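Side-chain contacts in kinectin 1 (Kinesin receptor) (Legionella pneumophila, PDB 4MU6), which is a Legionella effector of unknown function, of which this chain is the largely helical N-terminal coiled-coil domain of a longer, probably transmembrane protein: residues Q268-L271 with K275-L278; L27-L32 with V283-S288. All blocks are in the same frame, centred on the assembly; numbering follows the deposited sequence.

Contact 1 of 2, residues Q268-L271 with K275-L278; sequences QKYL and KHTL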
loop_
_atom_site.group_PDB
_atom_site.type_symbol
_atom_site.label_atom_id
_atom_site.label_comp_id
_atom_site.label_asym_id
_atom_site.label_seq_id
_atom_site.Cartn_x
_atom_site.Cartn_y
_atom_site.Cartn_z
ATOM N N GLN A 268 -50.852 11.661 0.736
ATOM C CA GLN A 268 -52.176 11.555 0.147
ATOM C C GLN A 268 -52.670 10.118 0.328
ATOM O O GLN A 268 -53.791 9.897 0.806
ATOM C CB GLN A 268 -52.138 11.971 -1.330
ATOM C CG GLN A 268 -53.496 12.092 -2.004
ATOM C CD GLN A 268 -54.257 13.363 -1.620
ATOM O OE1 GLN A 268 -54.860 13.440 -0.548
ATOM N NE2 GLN A 268 -54.238 14.358 -2.508
ATOM N N LYS A 269 -51.816 9.148 -0.001
ATOM C CA LYS A 269 -52.164 7.733 0.166
ATOM C C LYS A 269 -52.479 7.405 1.613
ATOM O O LYS A 269 -53.492 6.781 1.907
ATOM C CB LYS A 269 -51.049 6.824 -0.352
ATOM C CG LYS A 269 -50.820 6.936 -1.849
ATOM C CD LYS A 269 -49.436 6.472 -2.262
ATOM C CE LYS A 269 -49.292 4.955 -2.217
ATOM N NZ LYS A 269 -47.900 4.494 -2.560
ATOM N N TYR A 270 -51.597 7.826 2.512
ATOM C CA TYR A 270 -51.791 7.684 3.949
ATOM C C TYR A 270 -53.126 8.274 4.401
ATOM O O TYR A 270 -53.807 7.712 5.267
ATOM C CB TYR A 270 -50.648 8.401 4.650
ATOM C CG TYR A 270 -50.733 8.524 6.143
ATOM C CD1 TYR A 270 -50.208 7.535 6.968
ATOM C CD2 TYR A 270 -51.273 9.661 6.743
ATOM C CE1 TYR A 270 -50.248 7.656 8.347
ATOM C CE2 TYR A 270 -51.316 9.791 8.125
ATOM C CZ TYR A 270 -50.794 8.781 8.919
ATOM O OH TYR A 270 -50.813 8.884 10.294
ATOM N N LEU A 271 -53.494 9.409 3.816
ATOM C CA LEU A 271 -54.728 10.090 4.187
ATOM C C LEU A 271 -55.977 9.396 3.639
ATOM O O LEU A 271 -57.104 9.751 3.997
ATOM C CB LEU A 271 -54.692 11.553 3.736
ATOM C CG LEU A 271 -53.728 12.482 4.488
ATOM C CD1 LEU A 271 -53.925 13.905 4.004
ATOM C CD2 LEU A 271 -53.944 12.395 5.999
ATOM N N LYS A 275 -55.242 4.259 8.018
ATOM C CA LYS A 275 -54.385 3.734 9.082
ATOM C C LYS A 275 -53.743 4.902 9.827
ATOM O O LYS A 275 -52.534 5.134 9.731
ATOM C CB LYS A 275 -53.310 2.793 8.530
ATOM C CG LYS A 275 -53.861 1.551 7.851
ATOM C CD LYS A 275 -52.783 0.502 7.667
ATOM C CE LYS A 275 -52.398 -0.118 8.999
ATOM N NZ LYS A 275 -53.570 -0.750 9.675
ATOM N N HIS A 276 -54.568 5.645 10.557
ATOM C CA HIS A 276 -54.131 6.867 11.223
ATOM C C HIS A 276 -55.190 7.252 12.249
ATOM O O HIS A 276 -56.218 6.592 12.346
ATOM C CB HIS A 276 -53.916 8.001 10.204
ATOM C CG HIS A 276 -55.158 8.376 9.448
ATOM N ND1 HIS A 276 -56.229 9.005 10.044
ATOM C CD2 HIS A 276 -55.499 8.203 8.148
ATOM C CE1 HIS A 276 -57.182 9.197 9.146
ATOM N NE2 HIS A 276 -56.762 8.722 7.985
ATOM N N THR A 277 -54.947 8.326 12.996
ATOM C CA THR A 277 -55.818 8.711 14.105
ATOM C C THR A 277 -56.443 10.090 13.881
ATOM O O THR A 277 -56.919 10.750 14.817
ATOM C CB THR A 277 -55.048 8.683 15.447
ATOM O OG1 THR A 277 -53.755 9.276 15.271
ATOM C CG2 THR A 277 -54.859 7.253 15.916
ATOM N N LEU A 278 -56.454 10.521 12.627
ATOM C CA LEU A 278 -56.978 11.831 12.304
ATOM C C LEU A 278 -58.492 11.762 12.123
ATOM O O LEU A 278 -59.016 10.786 11.584
ATOM C CB LEU A 278 -56.306 12.371 11.043
ATOM C CG LEU A 278 -54.785 12.553 11.106
ATOM C CD1 LEU A 278 -54.204 12.589 9.708
ATOM C CD2 LEU A 278 -54.408 13.818 11.869
HETATM O O HOH W 1 -52.495 10.012 12.588
#
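Y270 and H276 meet where the phenol end of the tyrosine runs up against the CB of the histidine, with Y270 OH 3.2 Å from H276 CB. A chi1 of 173°, which sets CG opposite the backbone N, carries the tyrosine from the last turn of its helix to the loop, and its CE1 also lies near the carbonyl oxygen of K275. The two rings are inclined at 41°, centroids 5.6 Å apart. A long aromatic residue with a polar end suits this buried place: the ring packs against H276 CB and L278 CD1 while OH bonds the carbonyl oxygen of D24 and accepts from a water, 3.1 Å from Y270 OH, that in turn takes the N-H of T277. At the imidazole's edge, H276 CD2 lies 3.4 Å from Y270 O. Within the loop, L278 N donates to H276 ND1 (3.0 Å) close to the ring plane, which helps set the ring's rotation. Branched leucines add apolar packing, L271 CD2 touching L278 CD1 at 3.7 Å. The contact thus folds the loop back on the end of helix 227-273, and helix 280-294 touches both segments, through L286 on L271 and V283 on H276.

Contact 2 of 2, residues L27-L32 with V283-S288; sequences LSFSGL and VDALKS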
loop_
_atom_site.group_PDB
_atom_site.type_symbol
_atom_site.label_atom_id
_atom_site.label_comp_id
_atom_site.label_asym_id
_atom_site.label_seq_id
_atom_site.Cartn_x
_atom_site.Cartn_y
_atom_site.Cartn_z
ATOM N N LEU A 27 -49.472 10.380 13.908
ATOM C CA LEU A 27 -49.114 11.717 13.441
ATOM C C LEU A 27 -50.285 12.682 13.670
ATOM O O LEU A 27 -51.443 12.267 13.679
ATOM C CB LEU A 27 -48.702 11.666 11.973
ATOM C CG LEU A 27 -47.496 10.754 11.722
ATOM C CD1 LEU A 27 -47.296 10.479 10.217
ATOM C CD2 LEU A 27 -46.231 11.366 12.339
ATOM N N SER A 28 -49.982 13.957 13.895
ATOM C CA SER A 28 -51.007 14.922 14.295
ATOM C C SER A 28 -51.346 15.907 13.173
ATOM O O SER A 28 -50.527 16.147 12.283
ATOM C CB SER A 28 -50.534 15.708 15.516
ATOM O OG SER A 28 -49.431 16.527 15.171
ATOM N N PHE A 29 -52.540 16.493 13.231
ATOM C CA PHE A 29 -52.912 17.511 12.261
ATOM C C PHE A 29 -51.879 18.643 12.123
ATOM O O PHE A 29 -51.408 18.934 11.015
ATOM C CB PHE A 29 -54.286 18.132 12.552
ATOM C CG PHE A 29 -54.573 19.310 11.679
ATOM C CD1 PHE A 29 -54.970 19.116 10.370
ATOM C CD2 PHE A 29 -54.347 20.602 12.132
ATOM C CE1 PHE A 29 -55.167 20.189 9.530
ATOM C CE2 PHE A 29 -54.545 21.687 11.294
ATOM C CZ PHE A 29 -54.960 21.481 9.992
ATOM N N SER A 30 -51.552 19.300 13.234
ATOM C CA SER A 30 -50.670 20.475 13.172
ATOM C C SER A 30 -49.254 20.101 12.740
ATOM O O SER A 30 -48.589 20.864 12.035
ATOM C CB SER A 30 -50.675 21.271 14.488
ATOM O OG SER A 30 -50.421 20.438 15.602
ATOM N N GLY A 31 -48.803 18.916 13.142
ATOM C CA GLY A 31 -47.544 18.394 12.648
ATOM C C GLY A 31 -47.539 18.283 11.131
ATOM O O GLY A 31 -46.664 18.829 10.448
ATOM N N LEU A 32 -48.525 17.575 10.598
ATOM C CA LEU A 32 -48.566 17.319 9.169
ATOM C C LEU A 32 -48.785 18.610 8.382
ATOM O O LEU A 32 -48.151 18.818 7.342
ATOM C CB LEU A 32 -49.615 16.256 8.846
ATOM C CG LEU A 32 -49.139 14.863 9.279
ATOM C CD1 LEU A 32 -50.261 13.843 9.220
ATOM C CD2 LEU A 32 -47.969 14.417 8.414
ATOM N N VAL A 283 -58.547 15.306 8.279
ATOM C CA VAL A 283 -58.181 14.817 6.955
ATOM C C VAL A 283 -58.531 15.832 5.866
ATOM O O VAL A 283 -57.696 16.178 5.028
ATOM C CB VAL A 283 -58.906 13.481 6.645
ATOM C CG1 VAL A 283 -58.487 12.956 5.308
ATOM C CG2 VAL A 283 -58.585 12.460 7.711
ATOM N N ASP A 284 -59.767 16.317 5.892
ATOM C CA ASP A 284 -60.218 17.239 4.865
ATOM C C ASP A 284 -59.436 18.545 4.932
ATOM O O ASP A 284 -59.129 19.139 3.896
ATOM C CB ASP A 284 -61.716 17.500 4.979
ATOM C CG ASP A 284 -62.547 16.344 4.446
ATOM O OD1 ASP A 284 -61.971 15.451 3.776
ATOM O OD2 ASP A 284 -63.771 16.335 4.693
ATOM N N ALA A 285 -59.117 18.978 6.153
ATOM C CA ALA A 285 -58.348 20.200 6.354
ATOM C C ALA A 285 -56.920 20.051 5.816
ATOM O O ALA A 285 -56.324 21.022 5.359
ATOM C CB ALA A 285 -58.319 20.583 7.818
ATOM N N LEU A 286 -56.378 18.842 5.856
ATOM C CA LEU A 286 -55.023 18.633 5.352
ATOM C C LEU A 286 -55.038 18.607 3.822
ATOM O O LEU A 286 -54.121 19.117 3.162
ATOM C CB LEU A 286 -54.413 17.352 5.904
ATOM C CG LEU A 286 -53.957 17.337 7.364
ATOM C CD1 LEU A 286 -53.649 15.907 7.747
ATOM C CD2 LEU A 286 -52.732 18.244 7.595
ATOM N N LYS A 287 -56.091 18.007 3.278
ATOM C CA LYS A 287 -56.308 17.955 1.842
ATOM C C LYS A 287 -56.455 19.361 1.270
ATOM O O LYS A 287 -55.970 19.654 0.178
ATOM C CB LYS A 287 -57.536 17.107 1.530
ATOM C CG LYS A 287 -57.278 15.598 1.633
ATOM C CD LYS A 287 -58.605 14.826 1.769
ATOM C CE LYS A 287 -58.627 13.545 0.933
ATOM N NZ LYS A 287 -57.448 12.666 1.150
ATOM N N SER A 288 -57.107 20.235 2.023
ATOM C CA SER A 288 -57.188 21.638 1.639
ATOM C C SER A 288 -55.792 22.270 1.493
ATOM O O SER A 288 -55.527 22.967 0.524
ATOM C CB SER A 288 -58.038 22.416 2.640
ATOM O OG SER A 288 -57.967 23.810 2.393
#
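L286 lies against the ring of F29, its CG 3.6 Å from F29 CD1 and its CD2 3.7 Å from F29 CE1, so the leucine's branch point and one methyl share the same ring bond. The two side chains run antiparallel alongside each other, each reaching toward the other's helix, and this lets them overlap along their sides. F29 gets there through a chi1 of 172°, which turns CG away from the backbone N and swings the ring across to helix 280-294. Farther out, F29 CE1 meets A285 CB at 3.6 Å. The short CB of alanine suits that position, since it lets the ring come close to the helix. Deeper in, L32 follows F29 by three residues, nearly one turn, and so faces the same partner: L32 CB is 3.9 Å from L286 CD2. One methyl of L286, CD2, thus meets two residues of one helix, and a branched apolar chain suits the place. The contact is apolar packing, buried around L286 and L32 and less enclosed toward F29 and A285. S28 is the N-cap just before F29, its OG accepting from G31 N at 3.2 Å, which ties off the first turn that carries F29. In the fold, the start of helix 29-38 is thereby joined to helix 280-294. Helix 227-273 borders both partners, L267 touching L32 and L271 touching L286, while K33 and I36 of helix 29-38 extend the packing on L286.

Contacts 1 and 2 belong to one helical cluster far from the middle of this elongated chain, their centres about 9 Å apart and some 55 and 57 Å from the chain's centre. The short-range contact 1 lies where the chain passes from helix 227-273 to helix 280-294, whereas contact 2 brings in helix 29-38 from far away in sequence. They touch directly: L278 CD2 packs 3.5 Å from F29 N, and V283 CG1 lies 3.7 Å from L271 O. A probable hydrogen bond from K287 NZ to Q268 OE1, 3.2 Å long, adds a polar tie between the consecutive helices. Together the contacts join helices 29-38, 227-273 and 280-294 at one end of the chain.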